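Local coordinates for protein iron Super-Oxide Dismutase (Plasmodium knowlesi, PDB 2AWP) that probably uses an iron ion to convert superoxide radicals into hydrogen peroxide and oxygen, as iron superoxide dismutases do, at residues H18-E21 / E22-N25; G34-N37 / K38-L42; Q70-N73 / H74-W78. All coordinates share one frame; numbering follows the deposited sequence.

All three contacts belong to the alpha-hairpin region of the iron superoxide dismutase. Contact 1 caps the start of helix 21-43. Contact 2 lies near the other end of that helix, its centre about 23 Å away. Contact 3 lies on the partner helix 62-79, with its centre about 16 Å from contact 1 and about 14 Å from contact 2. It touches both: Leu24 CD1 packs 3.8 Å from Trp78 CZ3, and Tyr35 OH lies 3.0 Å from Gln70 NE2 in a probable hydrogen bond. Contact 3 holds His74, a likely iron ligand with His27, Asp158 and His162. Thr23 and Tyr35 flank this probable metal site from the other two contacts.

Contact 1 (H18-E21 / E22-N25)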
loop_
_atom_site.group_PDB
_atom_site.type_symbol
_atom_site.label_atom_id
_atom_site.label_comp_id
_atom_site.label_asym_id
_atom_site.label_seq_id
_atom_site.Cartn_x
_atom_site.Cartn_y
_atom_site.Cartn_z
ATOM N N HIS A 18 -6.523 20.585 4.518
ATOM C CA HIS A 18 -7.126 19.256 4.297
ATOM C C HIS A 18 -6.097 18.210 3.880
ATOM O O HIS A 18 -6.077 17.092 4.408
ATOM C CB HIS A 18 -8.288 19.386 3.307
ATOM C CG HIS A 18 -9.198 20.529 3.639
ATOM N ND1 HIS A 18 -9.841 20.621 4.854
ATOM C CD2 HIS A 18 -9.485 21.678 2.974
ATOM C CE1 HIS A 18 -10.526 21.753 4.908
ATOM N NE2 HIS A 18 -10.324 22.412 3.780
ATOM N N ILE A 19 -5.275 18.584 2.908
ATOM C CA ILE A 19 -4.072 17.895 2.554
ATOM C C ILE A 19 -3.013 18.999 2.489
ATOM O O ILE A 19 -3.170 19.991 1.761
ATOM C CB ILE A 19 -4.198 17.193 1.189
ATOM C CG1 ILE A 19 -5.361 16.167 1.186
ATOM C CG2 ILE A 19 -2.869 16.495 0.818
ATOM C CD1 ILE A 19 -5.716 15.674 -0.222
ATOM N N SER A 20 -1.933 18.804 3.239
ATOM C CA SER A 20 -0.877 19.794 3.382
ATOM C C SER A 20 -0.044 20.049 2.133
ATOM O O SER A 20 0.030 19.224 1.228
ATOM C CB SER A 20 0.050 19.381 4.538
ATOM O OG SER A 20 0.822 18.233 4.225
ATOM N N GLU A 21 0.593 21.214 2.094
ATOM C CA GLU A 21 1.590 21.489 1.085
ATOM C C GLU A 21 2.715 20.423 1.076
ATOM O O GLU A 21 3.140 19.970 0.016
ATOM C CB GLU A 21 2.172 22.913 1.279
ATOM C CG GLU A 21 3.052 23.341 0.104
ATOM C CD GLU A 21 3.653 24.732 0.320
ATOM O OE1 GLU A 21 3.217 25.438 1.253
ATOM O OE2 GLU A 21 4.557 25.100 -0.440
ATOM N N GLU A 22 3.190 20.025 2.242
ATOM C CA GLU A 22 4.187 18.946 2.310
ATOM C C GLU A 22 3.719 17.676 1.599
ATOM O O GLU A 22 4.471 17.083 0.820
ATOM C CB GLU A 22 4.560 18.609 3.751
ATOM C CG GLU A 22 5.656 17.540 3.828
ATOM C CD GLU A 22 6.108 17.179 5.248
ATOM O OE1 GLU A 22 5.645 17.816 6.234
ATOM O OE2 GLU A 22 6.920 16.223 5.360
ATOM N N THR A 23 2.488 17.256 1.880
ATOM C CA THR A 23 1.880 16.095 1.176
ATOM C C THR A 23 1.870 16.290 -0.337
ATOM O O THR A 23 2.391 15.446 -1.054
ATOM C CB THR A 23 0.484 15.693 1.732
ATOM O OG1 THR A 23 0.641 15.156 3.055
ATOM C CG2 THR A 23 -0.172 14.590 0.870
ATOM N N LEU A 24 1.325 17.410 -0.820
ATOM C CA LEU A 24 1.357 17.694 -2.254
ATOM C C LEU A 24 2.781 17.662 -2.772
ATOM O O LEU A 24 3.020 17.100 -3.828
ATOM C CB LEU A 24 0.641 19.016 -2.610
ATOM C CG LEU A 24 -0.812 18.772 -3.073
ATOM C CD1 LEU A 24 -1.599 18.073 -1.954
ATOM C CD2 LEU A 24 -1.491 20.054 -3.487
ATOM N N ASN A 25 3.727 18.228 -2.024
ATOM C CA ASN A 25 5.145 18.178 -2.441
ATOM C C ASN A 25 5.644 16.737 -2.687
ATOM O O ASN A 25 6.095 16.410 -3.789
ATOM C CB ASN A 25 6.074 18.957 -1.477
ATOM C CG ASN A 25 7.428 19.304 -2.115
ATOM O OD1 ASN A 25 7.556 19.345 -3.353
ATOM N ND2 ASN A 25 8.442 19.558 -1.278
#
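Ser20 and Glu21 turn their flat peptide carbonyls to the backbone N-H groups of Leu24 and Asn25. Leu24 N donates to Ser20 O at 3.0 Å. Asn25 N meets Glu21 O at 2.7 Å, and Asn25 CB rests 3.4 Å from the same oxygen. Ser20 is the N-cap of the helix. Its OG sits between the backbone N and the carbonyl carbon (chi1 70°), which lets it reach forward and accept from Thr23 N at 3.0 Å in an almost straight bond. Ile19 packs beside this cap. Its CG2 branch lies 3.3 Å from Thr23 CG2 and 3.4 Å from Leu24 CD1. Both contacts are tight, and the side chains cross at about right angles. The Asp167 carboxylate bonds to Ser20 OG and Thr23 OG1 through its two oxygens, and the nearby helix start would probably favour its negative charge. The cap thus joins the start of helix 21-43 to helix 165-168. Ile19 also packs on helices 62-79 and 172-179, and Glu22 forms a salt bridge with Arg169 of the second subunit.

Contact 2 (G34-N37 / K38-L42); sequences GYVN and KLNGL
Val36 and Asn40 lie side by side, one helical turn apart, and point the same way. With CG1 anti to the backbone N (chi1 174°), Val36 brings that branch 3.6 Å from Asn40 ND2. The amide of Asn40 stands close to the carbonyl of Val36, but ND2 does not form a hydrogen bond with Val36 O because the angle is poor. It donates to the Ile3 carbonyl and to a water instead. That water accepts from Asn40 ND2 at 3.2 Å and donates to Asn37 OD1 at 2.6 Å. It bridges two amides that do not touch directly. Lys38 and Leu39 lead away from this pair. Lys38 puts its CB 3.2 Å from Gly34 O, then bends repeatedly and leads its ammonium end away. Leu39 sets CB 3.4 Å from Tyr35 O, and its branched end also leaves. The usual helical bonds join the two segments, from Lys38 N to Gly34 O through Gly41 N to Asn37 O. Helix 21-43 meets helix 62-79 here: Leu39 packs on Ile71, while Lys38 and Leu42 touch Asn67. Val36 lies on Leu5 of a loop, and the Tyr35 ring reaches His74 and Trp160 of its own chain, and Phe119 of the second subunit.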
loop_
_atom_site.group_PDB
_atom_site.type_symbol
_atom_site.label_atom_id
_atom_site.label_comp_id
_atom_site.label_asym_id
_atom_site.label_seq_id
_atom_site.Cartn_x
_atom_site.Cartn_y
_atom_site.Cartn_z
ATOM N N GLY A 34 7.796 10.577 -10.280
ATOM C CA GLY A 34 8.483 9.297 -10.302
ATOM C C GLY A 34 7.881 8.243 -11.215
ATOM O O GLY A 34 8.631 7.487 -11.862
ATOM N N TYR A 35 6.540 8.152 -11.250
ATOM C CA TYR A 35 5.867 7.221 -12.158
ATOM C C TYR A 35 6.048 7.624 -13.635
ATOM O O TYR A 35 6.214 6.754 -14.485
ATOM C CB TYR A 35 4.381 7.159 -11.881
ATOM C CG TYR A 35 3.977 6.565 -10.533
ATOM C CD1 TYR A 35 4.302 5.248 -10.205
ATOM C CD2 TYR A 35 3.194 7.300 -9.648
ATOM C CE1 TYR A 35 3.913 4.682 -8.988
ATOM C CE2 TYR A 35 2.785 6.751 -8.405
ATOM C CZ TYR A 35 3.136 5.448 -8.090
ATOM O OH TYR A 35 2.724 4.912 -6.885
ATOM N N VAL A 36 5.980 8.931 -13.923
ATOM C CA VAL A 36 6.311 9.465 -15.255
ATOM C C VAL A 36 7.760 9.122 -15.666
ATOM O O VAL A 36 7.964 8.553 -16.734
ATOM C CB VAL A 36 6.047 10.985 -15.365
ATOM C CG1 VAL A 36 6.537 11.559 -16.696
ATOM C CG2 VAL A 36 4.557 11.301 -15.204
ATOM N N ASN A 37 8.743 9.441 -14.820
ATOM C CA ASN A 37 10.142 9.177 -15.126
ATOM C C ASN A 37 10.350 7.690 -15.319
ATOM O O ASN A 37 11.022 7.269 -16.275
ATOM C CB ASN A 37 11.081 9.765 -14.043
ATOM C CG ASN A 37 10.864 11.263 -13.858
ATOM O OD1 ASN A 37 10.371 11.925 -14.774
ATOM N ND2 ASN A 37 11.185 11.801 -12.676
ATOM N N LYS A 38 9.697 6.890 -14.479
ATOM C CA LYS A 38 9.873 5.459 -14.574
ATOM C C LYS A 38 9.263 4.896 -15.855
ATOM O O LYS A 38 9.892 4.085 -16.536
ATOM C CB LYS A 38 9.354 4.746 -13.320
ATOM C CG LYS A 38 9.473 3.218 -13.406
ATOM C CD LYS A 38 10.480 2.664 -12.420
ATOM C CE LYS A 38 11.909 2.623 -12.990
ATOM N NZ LYS A 38 12.180 1.393 -13.824
ATOM N N LEU A 39 8.039 5.308 -16.182
ATOM C CA LEU A 39 7.400 4.834 -17.408
ATOM C C LEU A 39 8.213 5.145 -18.653
ATOM O O LEU A 39 8.380 4.275 -19.514
ATOM C CB LEU A 39 5.995 5.415 -17.581
ATOM C CG LEU A 39 5.214 4.854 -18.781
ATOM C CD1 LEU A 39 4.836 3.382 -18.574
ATOM C CD2 LEU A 39 3.989 5.721 -19.040
ATOM N N ASN A 40 8.701 6.381 -18.751
ATOM C CA ASN A 40 9.518 6.789 -19.910
ATOM C C ASN A 40 10.736 5.885 -20.099
ATOM O O ASN A 40 11.073 5.534 -21.219
ATOM C CB ASN A 40 9.902 8.288 -19.815
ATOM C CG ASN A 40 8.763 9.196 -20.231
ATOM O OD1 ASN A 40 8.110 8.955 -21.251
ATOM N ND2 ASN A 40 8.504 10.228 -19.446
ATOM N N GLY A 41 11.362 5.482 -18.996
ATOM C CA GLY A 41 12.469 4.517 -19.028
ATOM C C GLY A 41 12.031 3.150 -19.532
ATOM O O GLY A 41 12.692 2.534 -20.360
ATOM N N LEU A 42 10.881 2.699 -19.062
ATOM C CA LEU A 42 10.378 1.381 -19.391
ATOM C C LEU A 42 9.887 1.206 -20.827
ATOM O O LEU A 42 9.983 0.089 -21.382
ATOM C CB LEU A 42 9.222 1.039 -18.450
ATOM C CG LEU A 42 9.554 0.754 -16.995
ATOM C CD1 LEU A 42 8.255 0.492 -16.248
ATOM C CD2 LEU A 42 10.534 -0.410 -16.858
HETATM O O HOH W 1 10.261 11.948 -17.335
#

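Contact 3 (Q70-N73 / H74-W78)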
loop_
_atom_site.group_PDB
_atom_site.type_symbol
_atom_site.label_atom_id
_atom_site.label_comp_id
_atom_site.label_asym_id
_atom_site.label_seq_id
_atom_site.Cartn_x
_atom_site.Cartn_y
_atom_site.Cartn_z
ATOM N N GLN A 70 -0.772 4.463 -12.728
ATOM C CA GLN A 70 -0.558 5.429 -11.662
ATOM C C GLN A 70 -0.443 6.875 -12.147
ATOM O O GLN A 70 -0.953 7.790 -11.485
ATOM C CB GLN A 70 0.624 5.057 -10.771
ATOM C CG GLN A 70 0.357 3.849 -9.869
ATOM C CD GLN A 70 -0.656 4.092 -8.802
ATOM O OE1 GLN A 70 -1.856 4.035 -9.056
ATOM N NE2 GLN A 70 -0.182 4.326 -7.558
ATOM N N ILE A 71 0.259 7.111 -13.258
ATOM C CA ILE A 71 0.315 8.487 -13.773
ATOM C C ILE A 71 -1.119 8.982 -14.027
ATOM O O ILE A 71 -1.463 10.092 -13.649
ATOM C CB ILE A 71 1.084 8.615 -15.078
ATOM C CG1 ILE A 71 2.567 8.243 -14.886
ATOM C CG2 ILE A 71 0.974 10.080 -15.630
ATOM C CD1 ILE A 71 3.195 7.730 -16.174
ATOM N N TRP A 72 -1.918 8.169 -14.715
ATOM C CA TRP A 72 -3.271 8.566 -15.117
ATOM C C TRP A 72 -4.160 8.754 -13.871
ATOM O O TRP A 72 -4.891 9.775 -13.723
ATOM C CB TRP A 72 -3.863 7.525 -16.078
ATOM C CG TRP A 72 -5.187 7.983 -16.712
ATOM C CD1 TRP A 72 -5.352 8.563 -17.940
ATOM C CD2 TRP A 72 -6.491 7.931 -16.109
ATOM N NE1 TRP A 72 -6.689 8.885 -18.139
ATOM C CE2 TRP A 72 -7.406 8.496 -17.034
ATOM C CE3 TRP A 72 -6.979 7.451 -14.874
ATOM C CZ2 TRP A 72 -8.788 8.598 -16.761
ATOM C CZ3 TRP A 72 -8.353 7.553 -14.604
ATOM C CH2 TRP A 72 -9.237 8.136 -15.540
ATOM N N ASN A 73 -4.089 7.789 -12.966
ATOM C CA ASN A 73 -4.906 7.830 -11.719
ATOM C C ASN A 73 -4.583 9.083 -10.917
ATOM O O ASN A 73 -5.455 9.683 -10.302
ATOM C CB ASN A 73 -4.569 6.627 -10.832
ATOM C CG ASN A 73 -4.994 5.297 -11.419
ATOM O OD1 ASN A 73 -5.826 5.230 -12.318
ATOM N ND2 ASN A 73 -4.418 4.217 -10.895
ATOM N N HIS A 74 -3.298 9.443 -10.850
ATOM C CA HIS A 74 -2.925 10.612 -10.037
ATOM C C HIS A 74 -3.385 11.906 -10.657
ATOM O O HIS A 74 -3.849 12.804 -9.970
ATOM C CB HIS A 74 -1.413 10.640 -9.772
ATOM C CG HIS A 74 -0.997 9.693 -8.709
ATOM N ND1 HIS A 74 -0.779 8.351 -8.953
ATOM C CD2 HIS A 74 -0.850 9.870 -7.376
ATOM C CE1 HIS A 74 -0.476 7.751 -7.815
ATOM N NE2 HIS A 74 -0.515 8.652 -6.852
ATOM N N SER A 75 -3.250 12.013 -11.971
ATOM C CA SER A 75 -3.754 13.200 -12.643
ATOM C C SER A 75 -5.261 13.387 -12.449
ATOM O O SER A 75 -5.725 14.497 -12.193
ATOM C CB SER A 75 -3.368 13.181 -14.107
ATOM O OG SER A 75 -1.990 13.476 -14.201
ATOM N N PHE A 76 -5.997 12.286 -12.545
ATOM C CA PHE A 76 -7.438 12.248 -12.277
ATOM C C PHE A 76 -7.746 12.604 -10.813
ATOM O O PHE A 76 -8.726 13.272 -10.528
ATOM C CB PHE A 76 -7.996 10.865 -12.661
ATOM C CG PHE A 76 -9.495 10.858 -12.940
ATOM C CD1 PHE A 76 -9.984 11.282 -14.173
ATOM C CD2 PHE A 76 -10.397 10.429 -11.974
ATOM C CE1 PHE A 76 -11.346 11.271 -14.453
ATOM C CE2 PHE A 76 -11.764 10.412 -12.240
ATOM C CZ PHE A 76 -12.244 10.841 -13.484
ATOM N N TYR A 77 -6.898 12.151 -9.891
ATOM C CA TYR A 77 -6.979 12.489 -8.483
ATOM C C TYR A 77 -6.789 13.994 -8.212
ATOM O O TYR A 77 -7.602 14.606 -7.517
ATOM C CB TYR A 77 -5.953 11.656 -7.716
ATOM C CG TYR A 77 -5.775 11.957 -6.237
ATOM C CD1 TYR A 77 -6.809 11.730 -5.320
ATOM C CD2 TYR A 77 -4.546 12.431 -5.751
ATOM C CE1 TYR A 77 -6.636 11.995 -3.958
ATOM C CE2 TYR A 77 -4.353 12.696 -4.386
ATOM C CZ TYR A 77 -5.398 12.458 -3.489
ATOM O OH TYR A 77 -5.227 12.694 -2.130
ATOM N N TRP A 78 -5.741 14.580 -8.777
ATOM C CA TRP A 78 -5.477 16.015 -8.599
ATOM C C TRP A 78 -6.630 16.865 -9.158
ATOM O O TRP A 78 -7.064 17.812 -8.505
ATOM C CB TRP A 78 -4.129 16.415 -9.254
ATOM C CG TRP A 78 -2.942 15.690 -8.638
ATOM C CD1 TRP A 78 -1.994 14.977 -9.289
ATOM C CD2 TRP A 78 -2.628 15.595 -7.242
ATOM N NE1 TRP A 78 -1.100 14.433 -8.390
ATOM C CE2 TRP A 78 -1.472 14.803 -7.127
ATOM C CE3 TRP A 78 -3.224 16.104 -6.073
ATOM C CZ2 TRP A 78 -0.892 14.499 -5.883
ATOM C CZ3 TRP A 78 -2.638 15.824 -4.842
ATOM C CH2 TRP A 78 -1.493 15.015 -4.757
#
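Gln70 O accepts two hydrogen bonds from one residue, His74. The backbone N of His74 donates at 2.9 Å and ring atom ND1 at 2.6 Å, from opposite faces of the carbonyl plane. The oxygen lies in the imidazole plane, whereas ND1 stands 35° out of the carbonyl plane, off a lone pair. The ring reaches back because its CG stands beside the backbone N (chi1 -78°). The ND1 bond would help fix the rotation of the imidazole. The Gln70 amide crosses the imidazole with planes 77° apart and brings NE2 to 3.4 Å from His74 CE1. The polar atoms of the Gln70 amide are satisfied: NE2 bonds to Tyr35 OH, and OE1 accepts from Trp123 NE1 and from Asn73 ND2, the latter at 3.2 Å. Asn73 ND2 also reaches Ala142 O, and its OD1 accepts from Asn144 ND2. On another side of the helix the Trp72 and Phe76 rings lie nearly parallel but slid apart, with little overlap. Phe76 CD1 lies 3.5 Å from Trp72 CH2, and Phe76 CB sits over the indole face in a CH-pi contact. With ND1 donating to Gln70 O, NE2 of His74 is probably the iron-binding atom. A glutamine from the alpha-hairpin domain beside the metal site is characteristic of iron superoxide dismutases.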